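Local coordinates for polymerase cofactor VP35 (Reston ebolavirus, PDB 3L2A), which acts as a viral polymerase cofactor and, through this RNA-binding interferon inhibitory domain, probably helps the virus evade the host interferon response, at residues Pro81-Arg87 with Val114-Gln120; Ala27-Leu31 with Leu125-Ile129; Tyr7-Leu13 with Leu45-His49; Leu31-Ile35 with Leu66-Thr70. The contacts are given in a common frame with arbitrary orientation. Residues are numbered along the deposited sequence.

Overall arrangement
Interaction 4 is the fully buried contact; interactions 1, 2 and 3 are partly buried. Interactions 2 and 4 share Leu-31 on helix 27-41 and are purely apolar across their segments: one joins that helix to the sheet, the other to helix 62-72, with centres about 10 Å apart. Interaction 1, inside the sheet, is instead dominated by backbone hydrogen bonds; it touches interaction 2 because strands 113-118 and 124-128 are neighbours, Val-114 N lying 2.7 Å from Leu-127 O. Interaction 3, across the chain's centre from interaction 1 (centres about 25 Å apart), combines a backbone-to-aspartate hydrogen bond and a bridging water with apolar packing and meets interaction 4 through Ile-48 and Ile-35.

Interaction 1: residues Pro81-Arg87 with Val114-Gln120; sequences PPIIHIR and VCLFKMQ
This is a parallel strand pairing at one edge of the domain's four-stranded mixed sheet, where the short outermost strand 83-85 lies beside strand 113-118. Residues 83-85 and 115-118 are extended, whereas Val-114 departs at phi/psi -77/-49; the short-segment axes approach to 4.5 Å at a crossing angle of -32°. Pro-81 is nearest Cys-115 (CA-CA 4.6 Å); regular register then pairs Ile-83 with Leu-116, Ile-84 with Phe-117 and His-85 with Lys-118, CA-CA distances being 4.7, 4.8 and 4.8 Å. Four backbone hydrogen bonds set this ladder: Leu-116 N to Pro-82 O (2.9 Å), Ile-84 N to Leu-116 O (2.7 Å), Lys-118 N to Ile-84 O (3.0 Å) and Ile-86 N to Lys-118 O (3.1 Å). Ile-84 thus bonds to the residues flanking its partner Phe-117, as a parallel bridge demands.

Ile-83, His-85, Leu-116 and Lys-118 share one face, where Ile-83 CG2 meets Lys-118 CB at 3.8 Å. On the other, Ile-84 (chi1 m) places CD1 3.8 Å from Cys-115 SG; Gln-30 of helix 27-41 touches both residues. Past the strand end Ile-86, with chi1 p, brings CG1 to 3.6 Å from Met-119 CG. The guanidinium of Arg-87 makes a salt bridge with Asp-91. Main-chain hydrogen bonds hold the register and apolar contacts line both faces, so the pairing itself depends little on side-chain identity.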
# COMPACT_ATOMS: atom_id res chain seq x y z
N PRO A 81 -7.17 -3.63 5.28
CA PRO A 81 -5.96 -4.11 4.63
C PRO A 81 -6.26 -5.50 4.05
O PRO A 81 -6.90 -6.31 4.74
CB PRO A 81 -4.94 -4.21 5.77
CG PRO A 81 -5.50 -3.41 6.90
CD PRO A 81 -6.99 -3.41 6.72
N PRO A 82 -5.83 -5.77 2.81
CA PRO A 82 -6.14 -7.07 2.19
C PRO A 82 -5.40 -8.21 2.87
O PRO A 82 -4.27 -8.01 3.33
CB PRO A 82 -5.63 -6.91 0.76
CG PRO A 82 -4.59 -5.82 0.84
CD PRO A 82 -5.07 -4.89 1.90
N ILE A 83 -6.04 -9.37 2.94
CA ILE A 83 -5.39 -10.59 3.42
C ILE A 83 -4.66 -11.22 2.23
O ILE A 83 -5.25 -11.42 1.16
CB ILE A 83 -6.41 -11.58 4.01
CG1 ILE A 83 -7.13 -10.95 5.21
CG2 ILE A 83 -5.72 -12.90 4.40
CD1 ILE A 83 -8.37 -11.73 5.71
N ILE A 84 -3.38 -11.51 2.42
CA ILE A 84 -2.58 -12.19 1.41
C ILE A 84 -2.13 -13.54 2.00
O ILE A 84 -1.41 -13.57 2.99
CB ILE A 84 -1.37 -11.31 0.99
CG1 ILE A 84 -1.87 -9.96 0.45
CG2 ILE A 84 -0.50 -12.03 -0.03
CD1 ILE A 84 -0.78 -8.95 0.17
N HIS A 85 -2.59 -14.64 1.42
CA HIS A 85 -2.25 -15.97 1.93
C HIS A 85 -0.86 -16.40 1.49
O HIS A 85 -0.54 -16.36 0.29
CB HIS A 85 -3.27 -17.01 1.46
CG HIS A 85 -4.62 -16.82 2.06
ND1 HIS A 85 -5.53 -15.90 1.59
CD2 HIS A 85 -5.22 -17.44 3.11
CE1 HIS A 85 -6.63 -15.96 2.32
NE2 HIS A 85 -6.47 -16.89 3.24
N ILE A 86 -0.03 -16.81 2.45
CA ILE A 86 1.34 -17.22 2.16
C ILE A 86 1.70 -18.52 2.86
O ILE A 86 1.18 -18.83 3.95
CB ILE A 86 2.41 -16.13 2.50
CG1 ILE A 86 2.34 -15.76 3.98
CG2 ILE A 86 2.30 -14.90 1.55
CD1 ILE A 86 3.56 -15.02 4.46
N ARG A 87 2.64 -19.25 2.26
CA ARG A 87 3.00 -20.60 2.69
C ARG A 87 4.00 -20.65 3.87
O ARG A 87 3.95 -21.59 4.68
CB ARG A 87 3.50 -21.38 1.46
CG ARG A 87 4.43 -22.54 1.71
CD ARG A 87 5.37 -22.71 0.52
NE ARG A 87 6.37 -21.63 0.48
CZ ARG A 87 7.56 -21.69 1.05
NH1 ARG A 87 7.94 -22.77 1.72
NH2 ARG A 87 8.39 -20.66 0.95
N VAL A 114 -0.51 -2.18 5.99
CA VAL A 114 -0.53 -2.32 4.55
C VAL A 114 -1.35 -3.53 4.08
O VAL A 114 -2.17 -3.43 3.16
CB VAL A 114 0.93 -2.38 4.00
CG1 VAL A 114 0.94 -2.54 2.46
CG2 VAL A 114 1.69 -1.12 4.41
N CYS A 115 -1.09 -4.68 4.68
CA CYS A 115 -1.77 -5.89 4.30
C CYS A 115 -1.57 -6.86 5.44
O CYS A 115 -0.81 -6.58 6.37
CB CYS A 115 -1.21 -6.44 2.98
SG CYS A 115 0.56 -6.92 3.05
N LEU A 116 -2.27 -7.98 5.37
CA LEU A 116 -2.17 -9.02 6.39
C LEU A 116 -1.74 -10.28 5.70
O LEU A 116 -2.37 -10.71 4.74
CB LEU A 116 -3.52 -9.23 7.04
CG LEU A 116 -4.24 -7.99 7.55
CD1 LEU A 116 -5.58 -8.38 8.13
CD2 LEU A 116 -3.42 -7.27 8.60
N PHE A 117 -0.63 -10.86 6.16
CA PHE A 117 -0.14 -12.10 5.58
C PHE A 117 -0.68 -13.20 6.46
O PHE A 117 -0.30 -13.31 7.62
CB PHE A 117 1.38 -12.13 5.60
CG PHE A 117 2.03 -11.16 4.65
CD1 PHE A 117 2.73 -10.07 5.14
CD2 PHE A 117 1.94 -11.35 3.27
CE1 PHE A 117 3.35 -9.17 4.29
CE2 PHE A 117 2.56 -10.45 2.38
CZ PHE A 117 3.27 -9.36 2.90
N LYS A 118 -1.56 -14.02 5.91
CA LYS A 118 -2.09 -15.14 6.68
C LYS A 118 -1.31 -16.41 6.39
O LYS A 118 -1.27 -16.89 5.25
CB LYS A 118 -3.58 -15.37 6.39
CG LYS A 118 -4.14 -16.60 7.09
CD LYS A 118 -5.60 -16.43 7.42
CE LYS A 118 -6.08 -17.56 8.33
NZ LYS A 118 -7.52 -17.34 8.62
N MET A 119 -0.67 -16.94 7.43
CA MET A 119 0.17 -18.12 7.22
C MET A 119 -0.53 -19.43 7.56
O MET A 119 -1.71 -19.47 7.96
CB MET A 119 1.50 -17.93 7.97
CG MET A 119 2.27 -16.67 7.51
SD MET A 119 3.67 -16.22 8.53
CE MET A 119 2.85 -15.98 10.11
N GLN A 120 0.17 -20.54 7.32
CA GLN A 120 -0.42 -21.86 7.46
C GLN A 120 -0.90 -22.21 8.87
O GLN A 120 -1.96 -22.82 9.02
CB GLN A 120 0.51 -22.93 6.89
CG GLN A 120 0.78 -22.73 5.40
CD GLN A 120 1.52 -23.99 4.78
OE1 GLN A 120 1.20 -24.20 3.52
NE2 GLN A 120 2.46 -24.85 5.64

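Interaction 2: residues Ala27-Leu31 with Leu125-Ile129; sequences AFHQL and LGLKI
Residues Ala-27 to Leu-31 form one helical turn, closed by Leu-31 N to Ala-27 O at 2.9 Å, while Leu-125 to Lys-128 are extended as a strand and Ile-129 ends the chain. The backbones stay apart: the closest CA pair, Ala-27 and Leu-127, is 7.1 Å across, and no hydrogen bond joins the segments. Side chains bridge the gap. Ala-27 points its CB at the strand, 4.1 Å from Leu-127 CD1 and 3.7 Å from Ile-129 CG2. Leu-127 (chi1 t, chi2 p) also reaches the aliphatic part of Gln-30, with CD2 3.7 Å from Gln-30 CG.

This is helix-on-sheet packing: the N-terminal turn of helix 27-41 rests on strand 124-128, last in sequence but an inner strand of the mixed sheet, and so connects the helical part of the interferon inhibitory domain with its beta part. In neighbouring strand 113-118, Val-114 and Cys-115 touch Gln-30.

Ile-129 (chi1 p, chi2 t) fits beside Phe-28 and Leu-31, its CD1 lying 3.7 Å from Phe-28 CE1 and 3.9 Å from Leu-31 CD2. Its CG2 sits over one face of the Phe-28 ring, whose chi1 is m. Leu-66 of helix 62-72 touches both Phe-28 and Leu-31. The CA-to-CB bond of Lys-128 points away from the helix, and its NZ makes a salt bridge with the terminal Ile-129 OXT at 3.3 Å and a cation-pi contact with Trp-113.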
# COMPACT_ATOMS: atom_id res chain seq x y z
N ALA A 27 8.12 -2.36 1.94
CA ALA A 27 6.76 -2.24 2.44
C ALA A 27 5.99 -1.21 1.59
O ALA A 27 4.78 -1.30 1.43
CB ALA A 27 6.75 -1.86 3.93
N PHE A 28 6.72 -0.25 1.02
CA PHE A 28 6.09 0.76 0.16
C PHE A 28 5.74 0.23 -1.22
O PHE A 28 4.73 0.65 -1.81
CB PHE A 28 6.96 2.02 0.09
CG PHE A 28 6.96 2.77 1.38
CD1 PHE A 28 5.88 3.59 1.72
CD2 PHE A 28 7.99 2.58 2.31
CE1 PHE A 28 5.84 4.28 2.94
CE2 PHE A 28 7.96 3.24 3.53
CZ PHE A 28 6.89 4.09 3.87
N HIS A 29 6.56 -0.69 -1.73
CA HIS A 29 6.18 -1.40 -2.96
C HIS A 29 4.89 -2.16 -2.73
O HIS A 29 3.98 -2.12 -3.55
CB HIS A 29 7.29 -2.33 -3.40
CG HIS A 29 8.47 -1.60 -3.95
ND1 HIS A 29 9.53 -1.21 -3.16
CD2 HIS A 29 8.78 -1.22 -5.21
CE1 HIS A 29 10.44 -0.60 -3.92
NE2 HIS A 29 9.99 -0.58 -5.17
N GLN A 30 4.80 -2.84 -1.58
CA GLN A 30 3.57 -3.57 -1.26
C GLN A 30 2.39 -2.60 -1.13
O GLN A 30 1.28 -2.87 -1.63
CB GLN A 30 3.72 -4.42 0.01
CG GLN A 30 2.51 -5.29 0.28
CD GLN A 30 2.26 -6.32 -0.81
OE1 GLN A 30 1.21 -6.29 -1.48
NE2 GLN A 30 3.22 -7.21 -1.01
N LEU A 31 2.65 -1.46 -0.48
CA LEU A 31 1.60 -0.42 -0.36
C LEU A 31 1.11 0.10 -1.69
O LEU A 31 -0.09 0.30 -1.85
CB LEU A 31 2.07 0.72 0.56
CG LEU A 31 1.00 1.78 0.88
CD1 LEU A 31 -0.33 1.23 1.44
CD2 LEU A 31 1.61 2.81 1.79
N LEU A 125 0.39 -12.07 10.26
CA LEU A 125 1.35 -11.01 10.51
C LEU A 125 0.94 -9.85 9.66
O LEU A 125 0.79 -10.00 8.45
CB LEU A 125 2.76 -11.42 10.09
CG LEU A 125 3.56 -12.34 11.02
CD1 LEU A 125 4.79 -12.88 10.28
CD2 LEU A 125 3.98 -11.60 12.28
N GLY A 126 0.74 -8.69 10.28
CA GLY A 126 0.40 -7.50 9.51
C GLY A 126 1.69 -6.82 9.09
O GLY A 126 2.67 -6.84 9.84
N LEU A 127 1.69 -6.24 7.90
CA LEU A 127 2.80 -5.43 7.44
C LEU A 127 2.47 -4.00 7.79
O LEU A 127 1.40 -3.49 7.45
CB LEU A 127 2.90 -5.55 5.92
CG LEU A 127 3.99 -4.75 5.23
CD1 LEU A 127 5.34 -5.26 5.71
CD2 LEU A 127 3.86 -4.91 3.73
N LYS A 128 3.39 -3.34 8.49
CA LYS A 128 3.07 -2.08 9.13
C LYS A 128 4.16 -1.07 8.84
O LYS A 128 5.35 -1.34 9.04
CB LYS A 128 2.92 -2.35 10.64
CG LYS A 128 2.71 -1.15 11.57
CD LYS A 128 1.33 -0.54 11.47
CE LYS A 128 1.01 0.32 12.71
NZ LYS A 128 1.71 1.64 12.73
N ILE A 129 3.77 0.12 8.40
CA ILE A 129 4.71 1.25 8.34
C ILE A 129 4.33 2.35 9.31
O ILE A 129 5.05 3.34 9.49
CB ILE A 129 4.76 1.86 6.94
CG1 ILE A 129 3.35 2.20 6.46
CG2 ILE A 129 5.46 0.89 6.00
CD1 ILE A 129 3.29 3.12 5.29
OXT ILE A 129 3.26 2.32 9.91

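Interaction 3: residues Tyr7-Leu13 with Leu45-His49; sequences YISAKDL and LDTIH. With ACY (acetic acid), chain C.
An aspartate side chain on one helix takes the backbone amide of the lead-in to another: Ile-8 N donates to Asp-46 OD1 at 2.9 Å, and a water donates to both Ile-8 O (2.8 Å) and Asp-46 OD2 (3.0 Å). The contact joins two helices of the domain's helical part, residues 7-9 running extended into helix 10-19 and lying against the first turn of helix 45-57. Ser-9 is the N-cap, its OG accepting from Asp-12 N at 3.0 Å. The nearest CA pairs are Tyr-7 with Asp-46 (6.1 Å) and Leu-13 with His-49 (7.0 Å).

Leu-45 (chi1 m, chi2 t) is the apolar wedge. Its CD1 lies 3.9 Å from Ala-10 CB, and its CD2 3.8 Å from Leu-13 CD2. Leu-13 (chi1 t, chi2 p) also sets CD2 4.0 Å from Ile-48 CG2 and CD1 3.7 Å from His-49 CD2. Cys-36 of helix 27-41 touches Leu-13 as well. Ile-8 (chi1 t) makes a CH-pi contact, with CD1 4.2 Å from the His-49 ring centroid and 14° off its normal. At that ring His-49 NE2 donates to OXT of an acetic acid, probably from the crystallisation liquor, at 3.0 Å.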
# COMPACT_ATOMS: atom_id res chain seq x y z
N TYR A 7 -6.50 10.46 -17.03
CA TYR A 7 -7.04 9.13 -16.87
C TYR A 7 -5.93 8.13 -16.94
O TYR A 7 -5.28 7.97 -18.00
CB TYR A 7 -8.07 8.83 -17.98
CG TYR A 7 -8.76 7.50 -17.81
CD1 TYR A 7 -9.76 7.33 -16.86
CD2 TYR A 7 -8.38 6.41 -18.59
CE1 TYR A 7 -10.37 6.10 -16.66
CE2 TYR A 7 -9.00 5.17 -18.41
CZ TYR A 7 -10.00 5.02 -17.45
OH TYR A 7 -10.64 3.80 -17.30
N ILE A 8 -5.70 7.46 -15.82
CA ILE A 8 -4.58 6.55 -15.72
C ILE A 8 -5.00 5.13 -15.35
O ILE A 8 -5.91 4.95 -14.55
CB ILE A 8 -3.52 7.09 -14.73
CG1 ILE A 8 -2.19 6.39 -14.95
CG2 ILE A 8 -4.00 6.96 -13.26
CD1 ILE A 8 -0.99 7.11 -14.36
N SER A 9 -4.35 4.15 -15.96
CA SER A 9 -4.60 2.74 -15.65
C SER A 9 -3.90 2.32 -14.36
O SER A 9 -2.95 2.99 -13.90
CB SER A 9 -4.15 1.84 -16.80
OG SER A 9 -2.73 1.77 -16.88
N ALA A 10 -4.33 1.20 -13.78
CA ALA A 10 -3.67 0.70 -12.56
C ALA A 10 -2.21 0.34 -12.86
O ALA A 10 -1.31 0.60 -12.05
CB ALA A 10 -4.43 -0.51 -12.01
N LYS A 11 -1.98 -0.23 -14.04
CA LYS A 11 -0.63 -0.62 -14.45
C LYS A 11 0.26 0.62 -14.53
O LYS A 11 1.37 0.62 -14.02
CB LYS A 11 -0.68 -1.34 -15.81
CG LYS A 11 0.67 -1.76 -16.36
CD LYS A 11 0.54 -2.30 -17.79
CE LYS A 11 1.91 -2.57 -18.39
NZ LYS A 11 2.66 -3.63 -17.61
N ASP A 12 -0.24 1.68 -15.17
CA ASP A 12 0.57 2.90 -15.33
C ASP A 12 0.79 3.64 -14.02
O ASP A 12 1.89 4.20 -13.78
CB ASP A 12 -0.04 3.82 -16.40
CG ASP A 12 0.16 3.28 -17.81
OD1 ASP A 12 0.84 2.23 -17.98
OD2 ASP A 12 -0.34 3.93 -18.75
N LEU A 13 -0.22 3.67 -13.15
CA LEU A 13 -0.03 4.29 -11.83
C LEU A 13 1.01 3.55 -10.98
O LEU A 13 1.85 4.18 -10.34
CB LEU A 13 -1.36 4.43 -11.09
CG LEU A 13 -1.26 5.22 -9.80
CD1 LEU A 13 -0.76 6.65 -10.01
CD2 LEU A 13 -2.65 5.21 -9.18
N LEU A 45 -8.57 5.54 -9.16
CA LEU A 45 -7.15 5.70 -9.54
C LEU A 45 -6.75 7.13 -9.81
O LEU A 45 -5.62 7.53 -9.54
CB LEU A 45 -6.82 4.87 -10.78
CG LEU A 45 -6.83 3.36 -10.51
CD1 LEU A 45 -6.82 2.63 -11.87
CD2 LEU A 45 -5.63 2.95 -9.65
N ASP A 46 -7.66 7.89 -10.41
CA ASP A 46 -7.30 9.27 -10.76
C ASP A 46 -7.31 10.21 -9.57
O ASP A 46 -6.54 11.18 -9.52
CB ASP A 46 -8.23 9.75 -11.89
CG ASP A 46 -8.02 8.93 -13.14
OD1 ASP A 46 -6.85 8.80 -13.54
OD2 ASP A 46 -9.01 8.44 -13.70
N THR A 47 -8.16 9.91 -8.59
CA THR A 47 -8.10 10.63 -7.31
C THR A 47 -6.78 10.34 -6.58
O THR A 47 -6.11 11.24 -6.09
CB THR A 47 -9.28 10.21 -6.44
OG1 THR A 47 -10.51 10.57 -7.10
CG2 THR A 47 -9.25 10.90 -5.09
N ILE A 48 -6.43 9.07 -6.52
CA ILE A 48 -5.16 8.64 -5.89
C ILE A 48 -3.95 9.28 -6.60
O ILE A 48 -3.04 9.80 -5.98
CB ILE A 48 -5.10 7.12 -5.91
CG1 ILE A 48 -6.13 6.54 -4.95
CG2 ILE A 48 -3.68 6.62 -5.57
CD1 ILE A 48 -6.40 5.01 -5.16
N HIS A 49 -3.97 9.26 -7.92
CA HIS A 49 -2.90 9.85 -8.72
C HIS A 49 -2.78 11.34 -8.43
O HIS A 49 -1.68 11.86 -8.28
CB HIS A 49 -3.16 9.54 -10.21
CG HIS A 49 -2.12 10.09 -11.14
ND1 HIS A 49 -2.42 10.53 -12.41
CD2 HIS A 49 -0.77 10.22 -11.01
CE1 HIS A 49 -1.32 10.93 -13.02
NE2 HIS A 49 -0.31 10.77 -12.18
C ACY C . 2.69 11.48 -11.08
O ACY C . 1.84 10.91 -10.39
OXT ACY C . 2.54 11.72 -12.31
CH3 ACY C . 3.94 11.89 -10.35
O HOH W 1 -8.57 5.52 -13.89

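Interaction 4: residues Leu31-Ile35 with Leu66-Thr70; sequences LVQVI and LIQIT
Leu-31, near the N-terminal end of helix 27-41, points toward helix 62-72; with chi1 t and chi2 p it sets CD2 3.9 Å from Leu-66 CB and CD1 4.1 Å from Thr-70 CG2. Val-32 (chi1 t) projects sideways, yet its CG2 comes within 3.7 Å of Leu-66 CD1, while Met-17 of helix 10-19 touches both residues. This is helix-helix packing in the buried core of the alpha-helical part of the domain: the local axes run in the same general sense at a crossing angle of 34°, 11.0 Å apart at closest, so bulky side chains fill the space between the backbones and no hydrogen bond crosses it. One turn beyond Leu-31, Ile-35 (chi1 m, chi2 t) directs CD1 to Leu-66 CD2 (3.8 Å), Ile-69 CG2 (4.2 Å) and Thr-70 CG2 (4.2 Å). Thr-70, with chi1 p, presents its methyl here while OG1 donates within its own helix to Ile-67 O at 2.6 Å. Ile-48 of helix 45-57 and Phe-76 of helix 75-78 each touch both Ile-35 and Ile-69.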
# COMPACT_ATOMS: atom_id res chain seq x y z
N LEU A 31 2.65 -1.46 -0.48
CA LEU A 31 1.60 -0.42 -0.36
C LEU A 31 1.11 0.10 -1.69
O LEU A 31 -0.09 0.30 -1.85
CB LEU A 31 2.07 0.72 0.56
CG LEU A 31 1.00 1.78 0.88
CD1 LEU A 31 -0.33 1.23 1.44
CD2 LEU A 31 1.61 2.81 1.79
N VAL A 32 2.01 0.30 -2.66
CA VAL A 32 1.61 0.73 -4.01
C VAL A 32 0.64 -0.30 -4.59
O VAL A 32 -0.39 0.05 -5.15
CB VAL A 32 2.83 0.87 -4.90
CG1 VAL A 32 2.45 0.92 -6.43
CG2 VAL A 32 3.65 2.12 -4.49
N GLN A 33 0.98 -1.59 -4.46
CA GLN A 33 0.08 -2.63 -4.99
C GLN A 33 -1.30 -2.61 -4.34
O GLN A 33 -2.33 -2.76 -5.03
CB GLN A 33 0.72 -4.00 -4.83
CG GLN A 33 2.04 -4.08 -5.54
CD GLN A 33 2.80 -5.34 -5.16
OE1 GLN A 33 2.24 -6.44 -5.18
NE2 GLN A 33 4.07 -5.18 -4.85
N VAL A 34 -1.32 -2.43 -3.03
CA VAL A 34 -2.55 -2.41 -2.23
C VAL A 34 -3.40 -1.21 -2.67
O VAL A 34 -4.59 -1.35 -2.91
CB VAL A 34 -2.23 -2.34 -0.72
CG1 VAL A 34 -3.49 -1.96 0.11
CG2 VAL A 34 -1.61 -3.70 -0.21
N ILE A 35 -2.75 -0.06 -2.80
CA ILE A 35 -3.45 1.19 -3.20
C ILE A 35 -3.97 1.07 -4.61
O ILE A 35 -5.12 1.46 -4.90
CB ILE A 35 -2.48 2.38 -3.07
CG1 ILE A 35 -2.29 2.70 -1.57
CG2 ILE A 35 -2.95 3.61 -3.87
CD1 ILE A 35 -1.18 3.79 -1.31
N LEU A 66 2.58 8.36 -0.27
CA LEU A 66 1.75 7.16 -0.15
C LEU A 66 1.06 7.11 1.20
O LEU A 66 -0.11 6.75 1.29
CB LEU A 66 2.60 5.92 -0.35
CG LEU A 66 3.15 5.72 -1.78
CD1 LEU A 66 4.20 4.63 -1.76
CD2 LEU A 66 2.01 5.37 -2.77
N ILE A 67 1.78 7.45 2.26
CA ILE A 67 1.12 7.55 3.57
C ILE A 67 -0.04 8.55 3.52
O ILE A 67 -1.14 8.28 3.99
CB ILE A 67 2.12 7.93 4.67
CG1 ILE A 67 3.12 6.79 4.89
CG2 ILE A 67 1.40 8.29 5.99
CD1 ILE A 67 4.26 7.14 5.87
N GLN A 68 0.21 9.70 2.90
CA GLN A 68 -0.81 10.74 2.84
C GLN A 68 -2.04 10.27 2.07
O GLN A 68 -3.17 10.59 2.45
CB GLN A 68 -0.22 12.04 2.30
CG GLN A 68 0.87 12.63 3.23
CD GLN A 68 0.40 12.99 4.63
OE1 GLN A 68 0.27 12.14 5.51
NE2 GLN A 68 0.24 14.29 4.87
N ILE A 69 -1.83 9.52 0.99
CA ILE A 69 -2.96 8.92 0.25
C ILE A 69 -3.84 8.14 1.18
O ILE A 69 -5.08 8.30 1.17
CB ILE A 69 -2.50 8.05 -0.95
CG1 ILE A 69 -1.94 8.94 -2.08
CG2 ILE A 69 -3.66 7.13 -1.45
CD1 ILE A 69 -1.00 8.22 -3.09
N THR A 70 -3.24 7.31 2.02
CA THR A 70 -4.03 6.42 2.91
C THR A 70 -4.85 7.21 3.92
O THR A 70 -5.93 6.77 4.34
CB THR A 70 -3.18 5.38 3.64
OG1 THR A 70 -2.32 6.00 4.60
CG2 THR A 70 -2.35 4.56 2.62